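Local coordinates for extracellular solute-binding protein family 1 (Arthrobacter chlorophenolicus, PDB 4R2F), which binds the disaccharide laminaribiose and, as a family 1 extracellular solute-binding protein, probably hands such sugars to a membrane transporter for uptake, at residues 209-212 against 213-217; 233-236 against 237-241. One frame throughout, in Å; residues are numbered along the deposited sequence.

Contact 1 of 2, residues 209-212 against 213-217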
ATOM      1  N   MET A 209      -2.560  -2.746  11.055  1.00 32.05           N
ATOM      2  CA  MET A 209      -3.760  -3.260  11.769  1.00 32.66           C
ATOM      3  C   MET A 209      -4.325  -4.429  10.951  1.00 32.36           C
ATOM      4  O   MET A 209      -4.474  -5.565  11.450  1.00 30.32           O
ATOM      5  CB  MET A 209      -4.824  -2.165  11.965  1.00 33.58           C
ATOM      6  CG  MET A 209      -4.464  -0.979  12.880  1.00 39.60           C
ATOM      7  SD  MET A 209      -3.985  -1.354  14.581  1.00 25.17           S
ATOM      8  CE  MET A 209      -2.208  -1.342  14.456  1.00 33.81           C
ATOM      9  N   ILE A 210      -4.526  -4.166   9.666  1.00 31.51           N
ATOM     10  CA  ILE A 210      -5.116  -5.150   8.776  1.00 31.46           C
ATOM     11  C   ILE A 210      -4.146  -6.276   8.480  1.00 35.56           C
ATOM     12  O   ILE A 210      -4.556  -7.434   8.476  1.00 29.41           O
ATOM     13  CB  ILE A 210      -5.611  -4.546   7.443  1.00 27.23           C
ATOM     14  CG1 ILE A 210      -6.503  -3.330   7.677  1.00 33.45           C
ATOM     15  CG2 ILE A 210      -6.364  -5.607   6.626  1.00 41.09           C
ATOM     16  CD1 ILE A 210      -7.767  -3.621   8.438  1.00 36.26           C
ATOM     17  N   MET A 211      -2.866  -5.973   8.258  1.00 28.44           N
ATOM     18  CA  MET A 211      -1.877  -7.062   8.066  1.00 25.68           C
ATOM     19  C   MET A 211      -1.884  -8.054   9.212  1.00 39.44           C
ATOM     20  O   MET A 211      -1.803  -9.278   8.964  1.00 29.96           O
ATOM     21  CB  MET A 211      -0.432  -6.591   7.836  1.00 30.27           C
ATOM     22  CG  MET A 211       0.525  -7.772   7.539  1.00 29.62           C
ATOM     23  SD  MET A 211       1.211  -8.501   9.051  1.00 34.85           S
ATOM     24  CE  MET A 211       2.694  -7.495   9.202  1.00 51.52           C
ATOM     25  N   MET A 212      -1.982  -7.567  10.455  1.00 24.14           N
ATOM     26  CA  MET A 212      -1.905  -8.514  11.573  1.00 31.24           C
ATOM     27  C   MET A 212      -3.166  -9.363  11.689  1.00 25.58           C
ATOM     28  O   MET A 212      -3.079 -10.550  12.051  1.00 30.61           O
ATOM     29  CB  MET A 212      -1.564  -7.840  12.903  1.00 32.46           C
ATOM     30  CG  MET A 212      -0.169  -7.207  12.915  1.00 35.04           C
ATOM     31  SD  MET A 212       1.216  -8.362  12.823  1.00 29.94           S
ATOM     32  CE  MET A 212       1.181  -8.852  14.516  1.00 35.10           C
ATOM     33  N   MET A 213      -4.310  -8.788  11.358  1.00 28.86           N
ATOM     34  CA  MET A 213      -5.564  -9.571  11.278  1.00 31.40           C
ATOM     35  C   MET A 213      -5.382 -10.668  10.218  1.00 35.09           C
ATOM     36  O   MET A 213      -5.645 -11.840  10.476  1.00 36.10           O
ATOM     37  CB  MET A 213      -6.777  -8.677  10.931  1.00 32.43           C
ATOM     38  CG  MET A 213      -7.219  -7.669  12.006  1.00 35.52           C
ATOM     39  SD  MET A 213      -8.543  -6.579  11.437  1.00 33.83           S
ATOM     40  CE  MET A 213      -8.161  -5.093  12.285  1.00 37.75           C
ATOM     41  N   LEU A 214      -4.898 -10.300   9.033  1.00 31.75           N
ATOM     42  CA  LEU A 214      -4.701 -11.296   7.959  1.00 29.64           C
ATOM     43  C   LEU A 214      -3.719 -12.380   8.355  1.00 33.11           C
ATOM     44  O   LEU A 214      -3.943 -13.555   8.105  1.00 37.83           O
ATOM     45  CB  LEU A 214      -4.228 -10.607   6.681  1.00 28.77           C
ATOM     46  CG  LEU A 214      -5.199  -9.595   6.083  1.00 34.42           C
ATOM     47  CD1 LEU A 214      -4.609  -9.078   4.784  1.00 39.41           C
ATOM     48  CD2 LEU A 214      -6.573 -10.169   5.840  1.00 41.78           C
ATOM     49  N   ASN A 215      -2.652 -11.970   9.031  1.00 31.51           N
ATOM     50  CA  ASN A 215      -1.638 -12.887   9.512  1.00 26.95           C
ATOM     51  C   ASN A 215      -2.193 -13.903  10.514  1.00 33.12           C
ATOM     52  O   ASN A 215      -1.648 -14.981  10.653  1.00 33.79           O
ATOM     53  CB  ASN A 215      -0.500 -12.073  10.114  1.00 36.31           C
ATOM     54  CG  ASN A 215       0.797 -12.839  10.258  1.00 45.53           C
ATOM     55  OD1 ASN A 215       0.861 -14.065  10.150  1.00 42.13           O
ATOM     56  ND2 ASN A 215       1.856 -12.097  10.523  1.00 46.19           N
ATOM     57  N   ASN A 216      -3.292 -13.589  11.183  1.00 32.26           N
ATOM     58  CA  ASN A 216      -3.904 -14.549  12.091  1.00 36.24           C
ATOM     59  C   ASN A 216      -5.131 -15.249  11.514  1.00 41.28           C
ATOM     60  O   ASN A 216      -5.969 -15.749  12.272  1.00 35.65           O
ATOM     61  CB  ASN A 216      -4.310 -13.830  13.372  1.00 34.16           C
ATOM     62  CG  ASN A 216      -4.509 -14.778  14.548  1.00 28.88           C
ATOM     63  OD1 ASN A 216      -3.835 -15.802  14.667  1.00 42.71           O
ATOM     64  ND2 ASN A 216      -5.408 -14.396  15.456  1.00 39.38           N
ATOM     65  N   GLY A 217      -5.248 -15.291  10.188  1.00 37.43           N
ATOM     66  CA  GLY A 217      -6.385 -15.936   9.546  1.00 41.05           C
ATOM     67  C   GLY A 217      -7.666 -15.126   9.636  1.00 46.27           C
ATOM     68  O   GLY A 217      -8.728 -15.636   9.362  1.00 35.76           O
TER
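M213 reaches back along the helix with its methyl end: CE settles 4.1 Å from CD1 of I210, the two chains crossing at a slant, and lies 4.5 Å from CB of M209. With CG anti to its carbonyl carbon (chi1 -68°), the M213 chain runs toward the preceding turn, and CG passes 3.5 Å from O of M209. One position on, L214 leans over I210, its branch carbon CG standing 4.2 Å from CG2 of I210. These residues form the last turns of helix 204-215, whose end is a Schellman motif: G217 N bonds to L214 O, G218 N to M213 O, and the positive phi of G217 suits glycine. The straightest backbone bond runs from L214 N to I210 O (2.9 Å, 170° at the hydrogen), whereas N216 N reaches M212 O only weakly. M211 and N215 lie side by side and point the same way, SD of M211 coming 4.1 Å from CB of N215. Unbranched, flexible methionines suit this buried stretch, and M213 also touches F403 of helix 398-408. Alanine in place of M213 would probably leave CD1 of I210 and F403 without the thioether packed against them.

Contact 2 of 2, residues 233-236 against 237-241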
ATOM      1  N   ARG A 233     -10.360 -14.130  15.503  1.00 43.69           N
ATOM      2  CA  ARG A 233      -8.977 -14.021  15.039  1.00 43.51           C
ATOM      3  C   ARG A 233      -8.550 -12.558  14.983  1.00 38.53           C
ATOM      4  O   ARG A 233      -7.399 -12.228  15.237  1.00 38.58           O
ATOM      5  CB  ARG A 233      -8.774 -14.656  13.670  1.00 38.74           C
ATOM      6  CG  ARG A 233      -9.004 -16.155  13.624  1.00 36.61           C
ATOM      7  CD  ARG A 233      -8.023 -16.870  14.503  1.00 38.35           C
ATOM      8  NE  ARG A 233      -8.067 -18.317  14.347  1.00 41.69           N
ATOM      9  CZ  ARG A 233      -7.376 -19.026  13.462  1.00 54.08           C
ATOM     10  NH1 ARG A 233      -6.583 -18.451  12.564  1.00 45.54           N
ATOM     11  NH2 ARG A 233      -7.500 -20.342  13.470  1.00 46.68           N
ATOM     12  N   ASN A 234      -9.489 -11.696  14.641  1.00 35.04           N
ATOM     13  CA  ASN A 234      -9.252 -10.282  14.698  1.00 34.58           C
ATOM     14  C   ASN A 234      -9.027  -9.816  16.121  1.00 43.74           C
ATOM     15  O   ASN A 234      -8.154  -8.997  16.356  1.00 37.17           O
ATOM     16  CB  ASN A 234     -10.392  -9.506  14.066  1.00 40.71           C
ATOM     17  CG  ASN A 234     -10.496  -9.730  12.562  1.00 34.21           C
ATOM     18  OD1 ASN A 234      -9.555 -10.236  11.926  1.00 39.35           O
ATOM     19  ND2 ASN A 234     -11.620  -9.313  11.984  1.00 38.87           N
ATOM     20  N   VAL A 235      -9.779 -10.343  17.075  1.00 40.93           N
ATOM     21  CA  VAL A 235      -9.624  -9.908  18.470  1.00 37.71           C
ATOM     22  C   VAL A 235      -8.247 -10.262  18.964  1.00 38.11           C
ATOM     23  O   VAL A 235      -7.563  -9.441  19.584  1.00 41.77           O
ATOM     24  CB  VAL A 235     -10.688 -10.528  19.413  1.00 41.39           C
ATOM     25  CG1 VAL A 235     -10.395 -10.195  20.871  1.00 42.47           C
ATOM     26  CG2 VAL A 235     -12.070 -10.030  19.030  1.00 40.97           C
ATOM     27  N   GLU A 236      -7.840 -11.493  18.708  1.00 31.83           N
ATOM     28  CA  GLU A 236      -6.493 -11.918  19.067  1.00 30.53           C
ATOM     29  C   GLU A 236      -5.388 -11.049  18.467  1.00 38.19           C
ATOM     30  O   GLU A 236      -4.367 -10.816  19.115  1.00 33.21           O
ATOM     31  CB  GLU A 236      -6.225 -13.316  18.565  1.00 43.20           C
ATOM     32  CG  GLU A 236      -6.123 -14.377  19.608  1.00 72.90           C
ATOM     33  CD  GLU A 236      -5.567 -15.632  18.999  1.00 69.82           C
ATOM     34  OE1 GLU A 236      -4.529 -16.109  19.490  1.00 49.54           O
ATOM     35  OE2 GLU A 236      -6.151 -16.106  18.000  1.00 47.52           O
ATOM     36  N   ALA A 237      -5.569 -10.661  17.206  1.00 41.97           N
ATOM     37  CA  ALA A 237      -4.600  -9.860  16.493  1.00 37.31           C
ATOM     38  C   ALA A 237      -4.454  -8.509  17.177  1.00 28.24           C
ATOM     39  O   ALA A 237      -3.339  -8.050  17.418  1.00 33.11           O
ATOM     40  CB  ALA A 237      -5.002  -9.701  15.035  1.00 31.96           C
ATOM     41  N   VAL A 238      -5.586  -7.917  17.546  1.00 30.05           N
ATOM     42  CA  VAL A 238      -5.587  -6.636  18.211  1.00 41.59           C
ATOM     43  C   VAL A 238      -5.036  -6.736  19.627  1.00 39.65           C
ATOM     44  O   VAL A 238      -4.313  -5.837  20.056  1.00 36.13           O
ATOM     45  CB  VAL A 238      -6.977  -5.987  18.210  1.00 38.84           C
ATOM     46  CG1 VAL A 238      -6.979  -4.698  19.031  1.00 32.77           C
ATOM     47  CG2 VAL A 238      -7.387  -5.659  16.786  1.00 33.46           C
ATOM     48  N   GLU A 239      -5.351  -7.820  20.337  1.00 40.31           N
ATOM     49  CA  GLU A 239      -4.759  -8.076  21.652  1.00 46.28           C
ATOM     50  C   GLU A 239      -3.234  -8.170  21.578  1.00 40.97           C
ATOM     51  O   GLU A 239      -2.538  -7.738  22.479  1.00 38.30           O
ATOM     52  CB  GLU A 239      -5.320  -9.365  22.287  1.00 40.05           C
ATOM     53  CG  GLU A 239      -6.747  -9.226  22.806  1.00 46.10           C
ATOM     54  CD  GLU A 239      -7.343 -10.524  23.356  1.00 74.65           C
ATOM     55  OE1 GLU A 239      -6.841 -11.635  23.057  1.00 60.00           O
ATOM     56  OE2 GLU A 239      -8.343 -10.436  24.098  1.00 55.25           O
ATOM     57  N   PHE A 240      -2.711  -8.742  20.503  1.00 35.63           N
ATOM     58  CA  PHE A 240      -1.277  -8.870  20.377  1.00 39.86           C
ATOM     59  C   PHE A 240      -0.616  -7.500  20.156  1.00 27.80           C
ATOM     60  O   PHE A 240       0.397  -7.189  20.777  1.00 35.52           O
ATOM     61  CB  PHE A 240      -0.923  -9.848  19.276  1.00 35.51           C
ATOM     62  CG  PHE A 240       0.540 -10.019  19.097  1.00 32.66           C
ATOM     63  CD1 PHE A 240       1.307 -10.641  20.083  1.00 37.57           C
ATOM     64  CD2 PHE A 240       1.169  -9.546  17.955  1.00 39.09           C
ATOM     65  CE1 PHE A 240       2.672 -10.789  19.933  1.00 45.17           C
ATOM     66  CE2 PHE A 240       2.540  -9.711  17.795  1.00 41.25           C
ATOM     67  CZ  PHE A 240       3.290 -10.319  18.786  1.00 35.03           C
ATOM     68  N   LEU A 241      -1.213  -6.694  19.294  1.00 33.61           N
ATOM     69  CA  LEU A 241      -0.741  -5.336  19.073  1.00 34.26           C
ATOM     70  C   LEU A 241      -0.764  -4.522  20.369  1.00 40.22           C
ATOM     71  O   LEU A 241       0.206  -3.852  20.703  1.00 35.03           O
ATOM     72  CB  LEU A 241      -1.570  -4.665  17.988  1.00 29.59           C
ATOM     73  CG  LEU A 241      -1.254  -5.228  16.590  1.00 38.30           C
ATOM     74  CD1 LEU A 241      -2.352  -4.957  15.579  1.00 36.13           C
ATOM     75  CD2 LEU A 241       0.078  -4.700  16.092  1.00 39.22           C
TER
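Successive turns of one alpha-helix meet here, near the start of helix 232-246, on the outer side of helix 204-215 within the solute-binding protein fold. Four backbone bonds of the i to i+4 kind tie 233-236 to 237-241. The shortest, E239 N to V235 O at 2.8 Å, is also the straightest, with 164° at the hydrogen; F240 N to E236 O is more bent, at 143°.

Residue types follow the faces of the helix. V235 and V238 are buried against L418 of helix 414-428, and V238 also meets F403 and V407 of helix 398-408, where beta-branched side chains give compact apolar bulk. A237 is small, and its CB sits close over the backbone of the preceding turn, 3.5 Å from O of R233. F240 has CG anti to its backbone N (chi1 180°), which carries the ring away from residues 233-236 and into a stack with W176.

The polar side chains of the first turn are anchored by neighbouring parts of the chain. R233 pairs with D303 in a salt bridge and probably also with N216; N234 gives its ND2 to the carbonyls of G219 and V229; OE2 of E236 is hydrogen-bonded to NE2 of H301. E239, by contrast, is exposed, as suits a carboxylate. Its chain lies back over the preceding turn at a slant to V235: CG of E239 rests 3.3 Å from O of V235, while the carboxylate atom OE2 of E239 lies 3.8 Å from the methyl CG1 of V235.

Contact 1 closes before contact 2 opens: the first belongs to the end of helix 204-215, the second to the beginning of helix 232-246, the next helix along the chain. They lie about 8 Å apart, centre to centre, and the two helices touch directly. N216 links them, its O lying 2.8 Å from NH1 of R233 and its ND2 3.2 Å from OE2 of E236, both probable hydrogen bonds. Further along the interface, CE of M212 packs 3.5 Å from CD2 of F240. The contact centres lie about 15 and 21 Å from the chain centre, and the side chain of I210 about 9 Å from a bound glucose unit, consistent with helix 232-246 lying behind helix 204-215 as seen from the ligand.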